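Local coordinates for protein isocitrate dehydrogenase [NAD] subunit 1, mitochondrial (Saccharomyces cerevisiae, PDB 3BLX) that forms, with a second subunit type, the octameric enzyme that oxidatively decarboxylates isocitrate to 2-oxoglutarate with NAD(+) in the citric acid cycle, and also binds RNA, at residues 165-170 / 196-201. Numbering follows the deposited sequence.
Sequences FAFDFA and NIITEI
Helix 190-205 is the crossover of a beta-alpha-beta unit between parallel strands 177-182 and 210-215, within the alpha/beta fold of the isocitrate and isopropylmalate dehydrogenase family, and helix 156-172 packs beside it where the ring of Phe167 reaches across to Ile198 and Ile201. The backbones stay well apart: the nearest CA atoms, those of Phe167 and Ile201, are 8.6 Å from each other, and the segments together bury 139 Å². The ring of Phe167 carries every close contact from its helix segment. With CG anti to its own carbonyl carbon (chi1 -74°), Phe167 extends its ring toward the turn 198-201. The leading edge of the ring lies against main chain as well as side chain, since CE2 is 3.5 Å from Ile198 O and CZ is 3.7 Å from the same oxygen. That oxygen sits near the ring plane, so the approach is to ring C-H groups and not over the face. The methyl CG2 of Ile198 adds an apolar contact, 4.0 Å from Phe167 CE2. Ile201 also uses its CG2 branch, which is anti to the backbone N and lies 4.0 Å from Phe167 CD2, obliquely to the ring. No hydrogen bond joins the segments, and all three touching residues are buried. An alanine in place of Phe167 would take away the ring and is likely to leave the CG2 methyls of Ile198 and Ile201 without their aromatic partner, opening a gap between the helices and the strands beneath them. Around this contact, Val178 and Val211 of the two strands touch Phe167, whose ring also meets that of Tyr206 at about 15° between planes. Ile198 packs on Ala180 of strand 177-182 and on Ala163 of helix 156-172, so helix 190-205 rests on both sheet and helix.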
loop_
_atom_site.group_PDB
_atom_site.type_symbol
_atom_site.label_atom_id
_atom_site.label_comp_id
_atom_site.label_asym_id
_atom_site.label_seq_id
_atom_site.Cartn_x
_atom_site.Cartn_y
_atom_site.Cartn_z
ATOM N N PHE E 165 -6.242 -22.977 7.192
ATOM C CA PHE E 165 -5.853 -22.943 8.592
ATOM C C PHE E 165 -6.102 -24.302 9.240
ATOM O O PHE E 165 -5.233 -24.850 9.920
ATOM C CB PHE E 165 -6.608 -21.877 9.376
ATOM C CG PHE E 165 -6.249 -21.869 10.816
ATOM C CD1 PHE E 165 -5.231 -21.049 11.280
ATOM C CD2 PHE E 165 -6.879 -22.733 11.704
ATOM C CE1 PHE E 165 -4.861 -21.073 12.617
ATOM C CE2 PHE E 165 -6.523 -22.773 13.038
ATOM C CZ PHE E 165 -5.504 -21.936 13.499
ATOM N N ALA E 166 -7.301 -24.824 9.027
ATOM C CA ALA E 166 -7.700 -26.107 9.590
ATOM C C ALA E 166 -6.797 -27.243 9.109
ATOM O O ALA E 166 -6.349 -28.081 9.909
ATOM C CB ALA E 166 -9.155 -26.417 9.257
ATOM N N PHE E 167 -6.508 -27.277 7.813
ATOM C CA PHE E 167 -5.674 -28.340 7.279
ATOM C C PHE E 167 -4.247 -28.210 7.750
ATOM O O PHE E 167 -3.639 -29.206 8.135
ATOM C CB PHE E 167 -5.762 -28.378 5.766
ATOM C CG PHE E 167 -7.055 -28.945 5.271
ATOM C CD1 PHE E 167 -7.412 -30.253 5.574
ATOM C CD2 PHE E 167 -7.914 -28.178 4.515
ATOM C CE1 PHE E 167 -8.605 -30.795 5.109
ATOM C CE2 PHE E 167 -9.116 -28.713 4.050
ATOM C CZ PHE E 167 -9.461 -30.030 4.354
ATOM N N ASP E 168 -3.716 -26.986 7.742
ATOM C CA ASP E 168 -2.355 -26.758 8.244
ATOM C C ASP E 168 -2.210 -27.170 9.695
ATOM O O ASP E 168 -1.128 -27.552 10.130
ATOM C CB ASP E 168 -1.940 -25.307 8.089
ATOM C CG ASP E 168 -1.572 -24.948 6.653
ATOM O OD1 ASP E 168 -1.112 -25.851 5.904
ATOM O OD2 ASP E 168 -1.734 -23.756 6.278
ATOM N N PHE E 169 -3.310 -27.101 10.427
ATOM C CA PHE E 169 -3.331 -27.399 11.861
ATOM C C PHE E 169 -3.374 -28.906 12.073
ATOM O O PHE E 169 -2.691 -29.445 12.925
ATOM C CB PHE E 169 -4.558 -26.741 12.484
ATOM C CG PHE E 169 -4.564 -26.728 13.974
ATOM C CD1 PHE E 169 -5.133 -27.789 14.686
ATOM C CD2 PHE E 169 -4.053 -25.635 14.667
ATOM C CE1 PHE E 169 -5.167 -27.772 16.073
ATOM C CE2 PHE E 169 -4.081 -25.603 16.045
ATOM C CZ PHE E 169 -4.639 -26.675 16.759
ATOM N N ALA E 170 -4.193 -29.576 11.279
ATOM C CA ALA E 170 -4.236 -31.023 11.276
ATOM C C ALA E 170 -2.859 -31.593 10.930
ATOM O O ALA E 170 -2.396 -32.506 11.596
ATOM C CB ALA E 170 -5.302 -31.522 10.293
ATOM N N ASN E 196 -18.049 -27.105 -0.174
ATOM C CA ASN E 196 -17.280 -27.333 -1.399
ATOM C C ASN E 196 -15.852 -26.868 -1.290
ATOM O O ASN E 196 -14.936 -27.637 -1.594
ATOM C CB ASN E 196 -17.934 -26.659 -2.592
ATOM C CG ASN E 196 -19.227 -27.321 -2.966
ATOM O OD1 ASN E 196 -19.482 -28.482 -2.575
ATOM N ND2 ASN E 196 -20.075 -26.593 -3.696
ATOM N N ILE E 197 -15.657 -25.620 -0.854
ATOM C CA ILE E 197 -14.317 -25.090 -0.735
ATOM C C ILE E 197 -13.461 -25.946 0.195
ATOM O O ILE E 197 -12.294 -26.194 -0.103
ATOM C CB ILE E 197 -14.313 -23.642 -0.273
ATOM C CG1 ILE E 197 -14.883 -22.756 -1.378
ATOM C CG2 ILE E 197 -12.897 -23.222 0.096
ATOM C CD1 ILE E 197 -15.193 -21.304 -0.938
ATOM N N ILE E 198 -14.039 -26.415 1.306
ATOM C CA ILE E 198 -13.243 -27.178 2.259
ATOM C C ILE E 198 -12.832 -28.493 1.615
ATOM O O ILE E 198 -11.673 -28.875 1.671
ATOM C CB ILE E 198 -13.979 -27.485 3.586
ATOM C CG1 ILE E 198 -14.488 -26.210 4.270
ATOM C CG2 ILE E 198 -13.046 -28.241 4.539
ATOM C CD1 ILE E 198 -13.414 -25.427 4.923
ATOM N N THR E 199 -13.781 -29.188 1.002
ATOM C CA THR E 199 -13.469 -30.482 0.390
ATOM C C THR E 199 -12.507 -30.368 -0.813
ATOM O O THR E 199 -11.683 -31.258 -1.013
ATOM C CB THR E 199 -14.744 -31.318 0.019
ATOM O OG1 THR E 199 -15.388 -30.750 -1.123
ATOM C CG2 THR E 199 -15.735 -31.359 1.184
ATOM N N GLU E 200 -12.584 -29.283 -1.589
ATOM C CA GLU E 200 -11.658 -29.100 -2.712
ATOM C C GLU E 200 -10.240 -28.826 -2.238
ATOM O O GLU E 200 -9.284 -29.392 -2.752
ATOM C CB GLU E 200 -12.092 -27.956 -3.645
ATOM C CG GLU E 200 -13.427 -28.180 -4.385
ATOM C CD GLU E 200 -14.008 -26.884 -4.971
ATOM O OE1 GLU E 200 -13.300 -25.836 -4.955
ATOM O OE2 GLU E 200 -15.173 -26.921 -5.442
ATOM N N ILE E 201 -10.099 -27.927 -1.278
ATOM C CA ILE E 201 -8.787 -27.599 -0.745
ATOM C C ILE E 201 -8.174 -28.824 -0.090
ATOM O O ILE E 201 -6.950 -28.978 -0.035
ATOM C CB ILE E 201 -8.878 -26.441 0.236
ATOM C CG1 ILE E 201 -9.275 -25.177 -0.539
ATOM C CG2 ILE E 201 -7.566 -26.273 1.001
ATOM C CD1 ILE E 201 -8.729 -23.882 0.047
#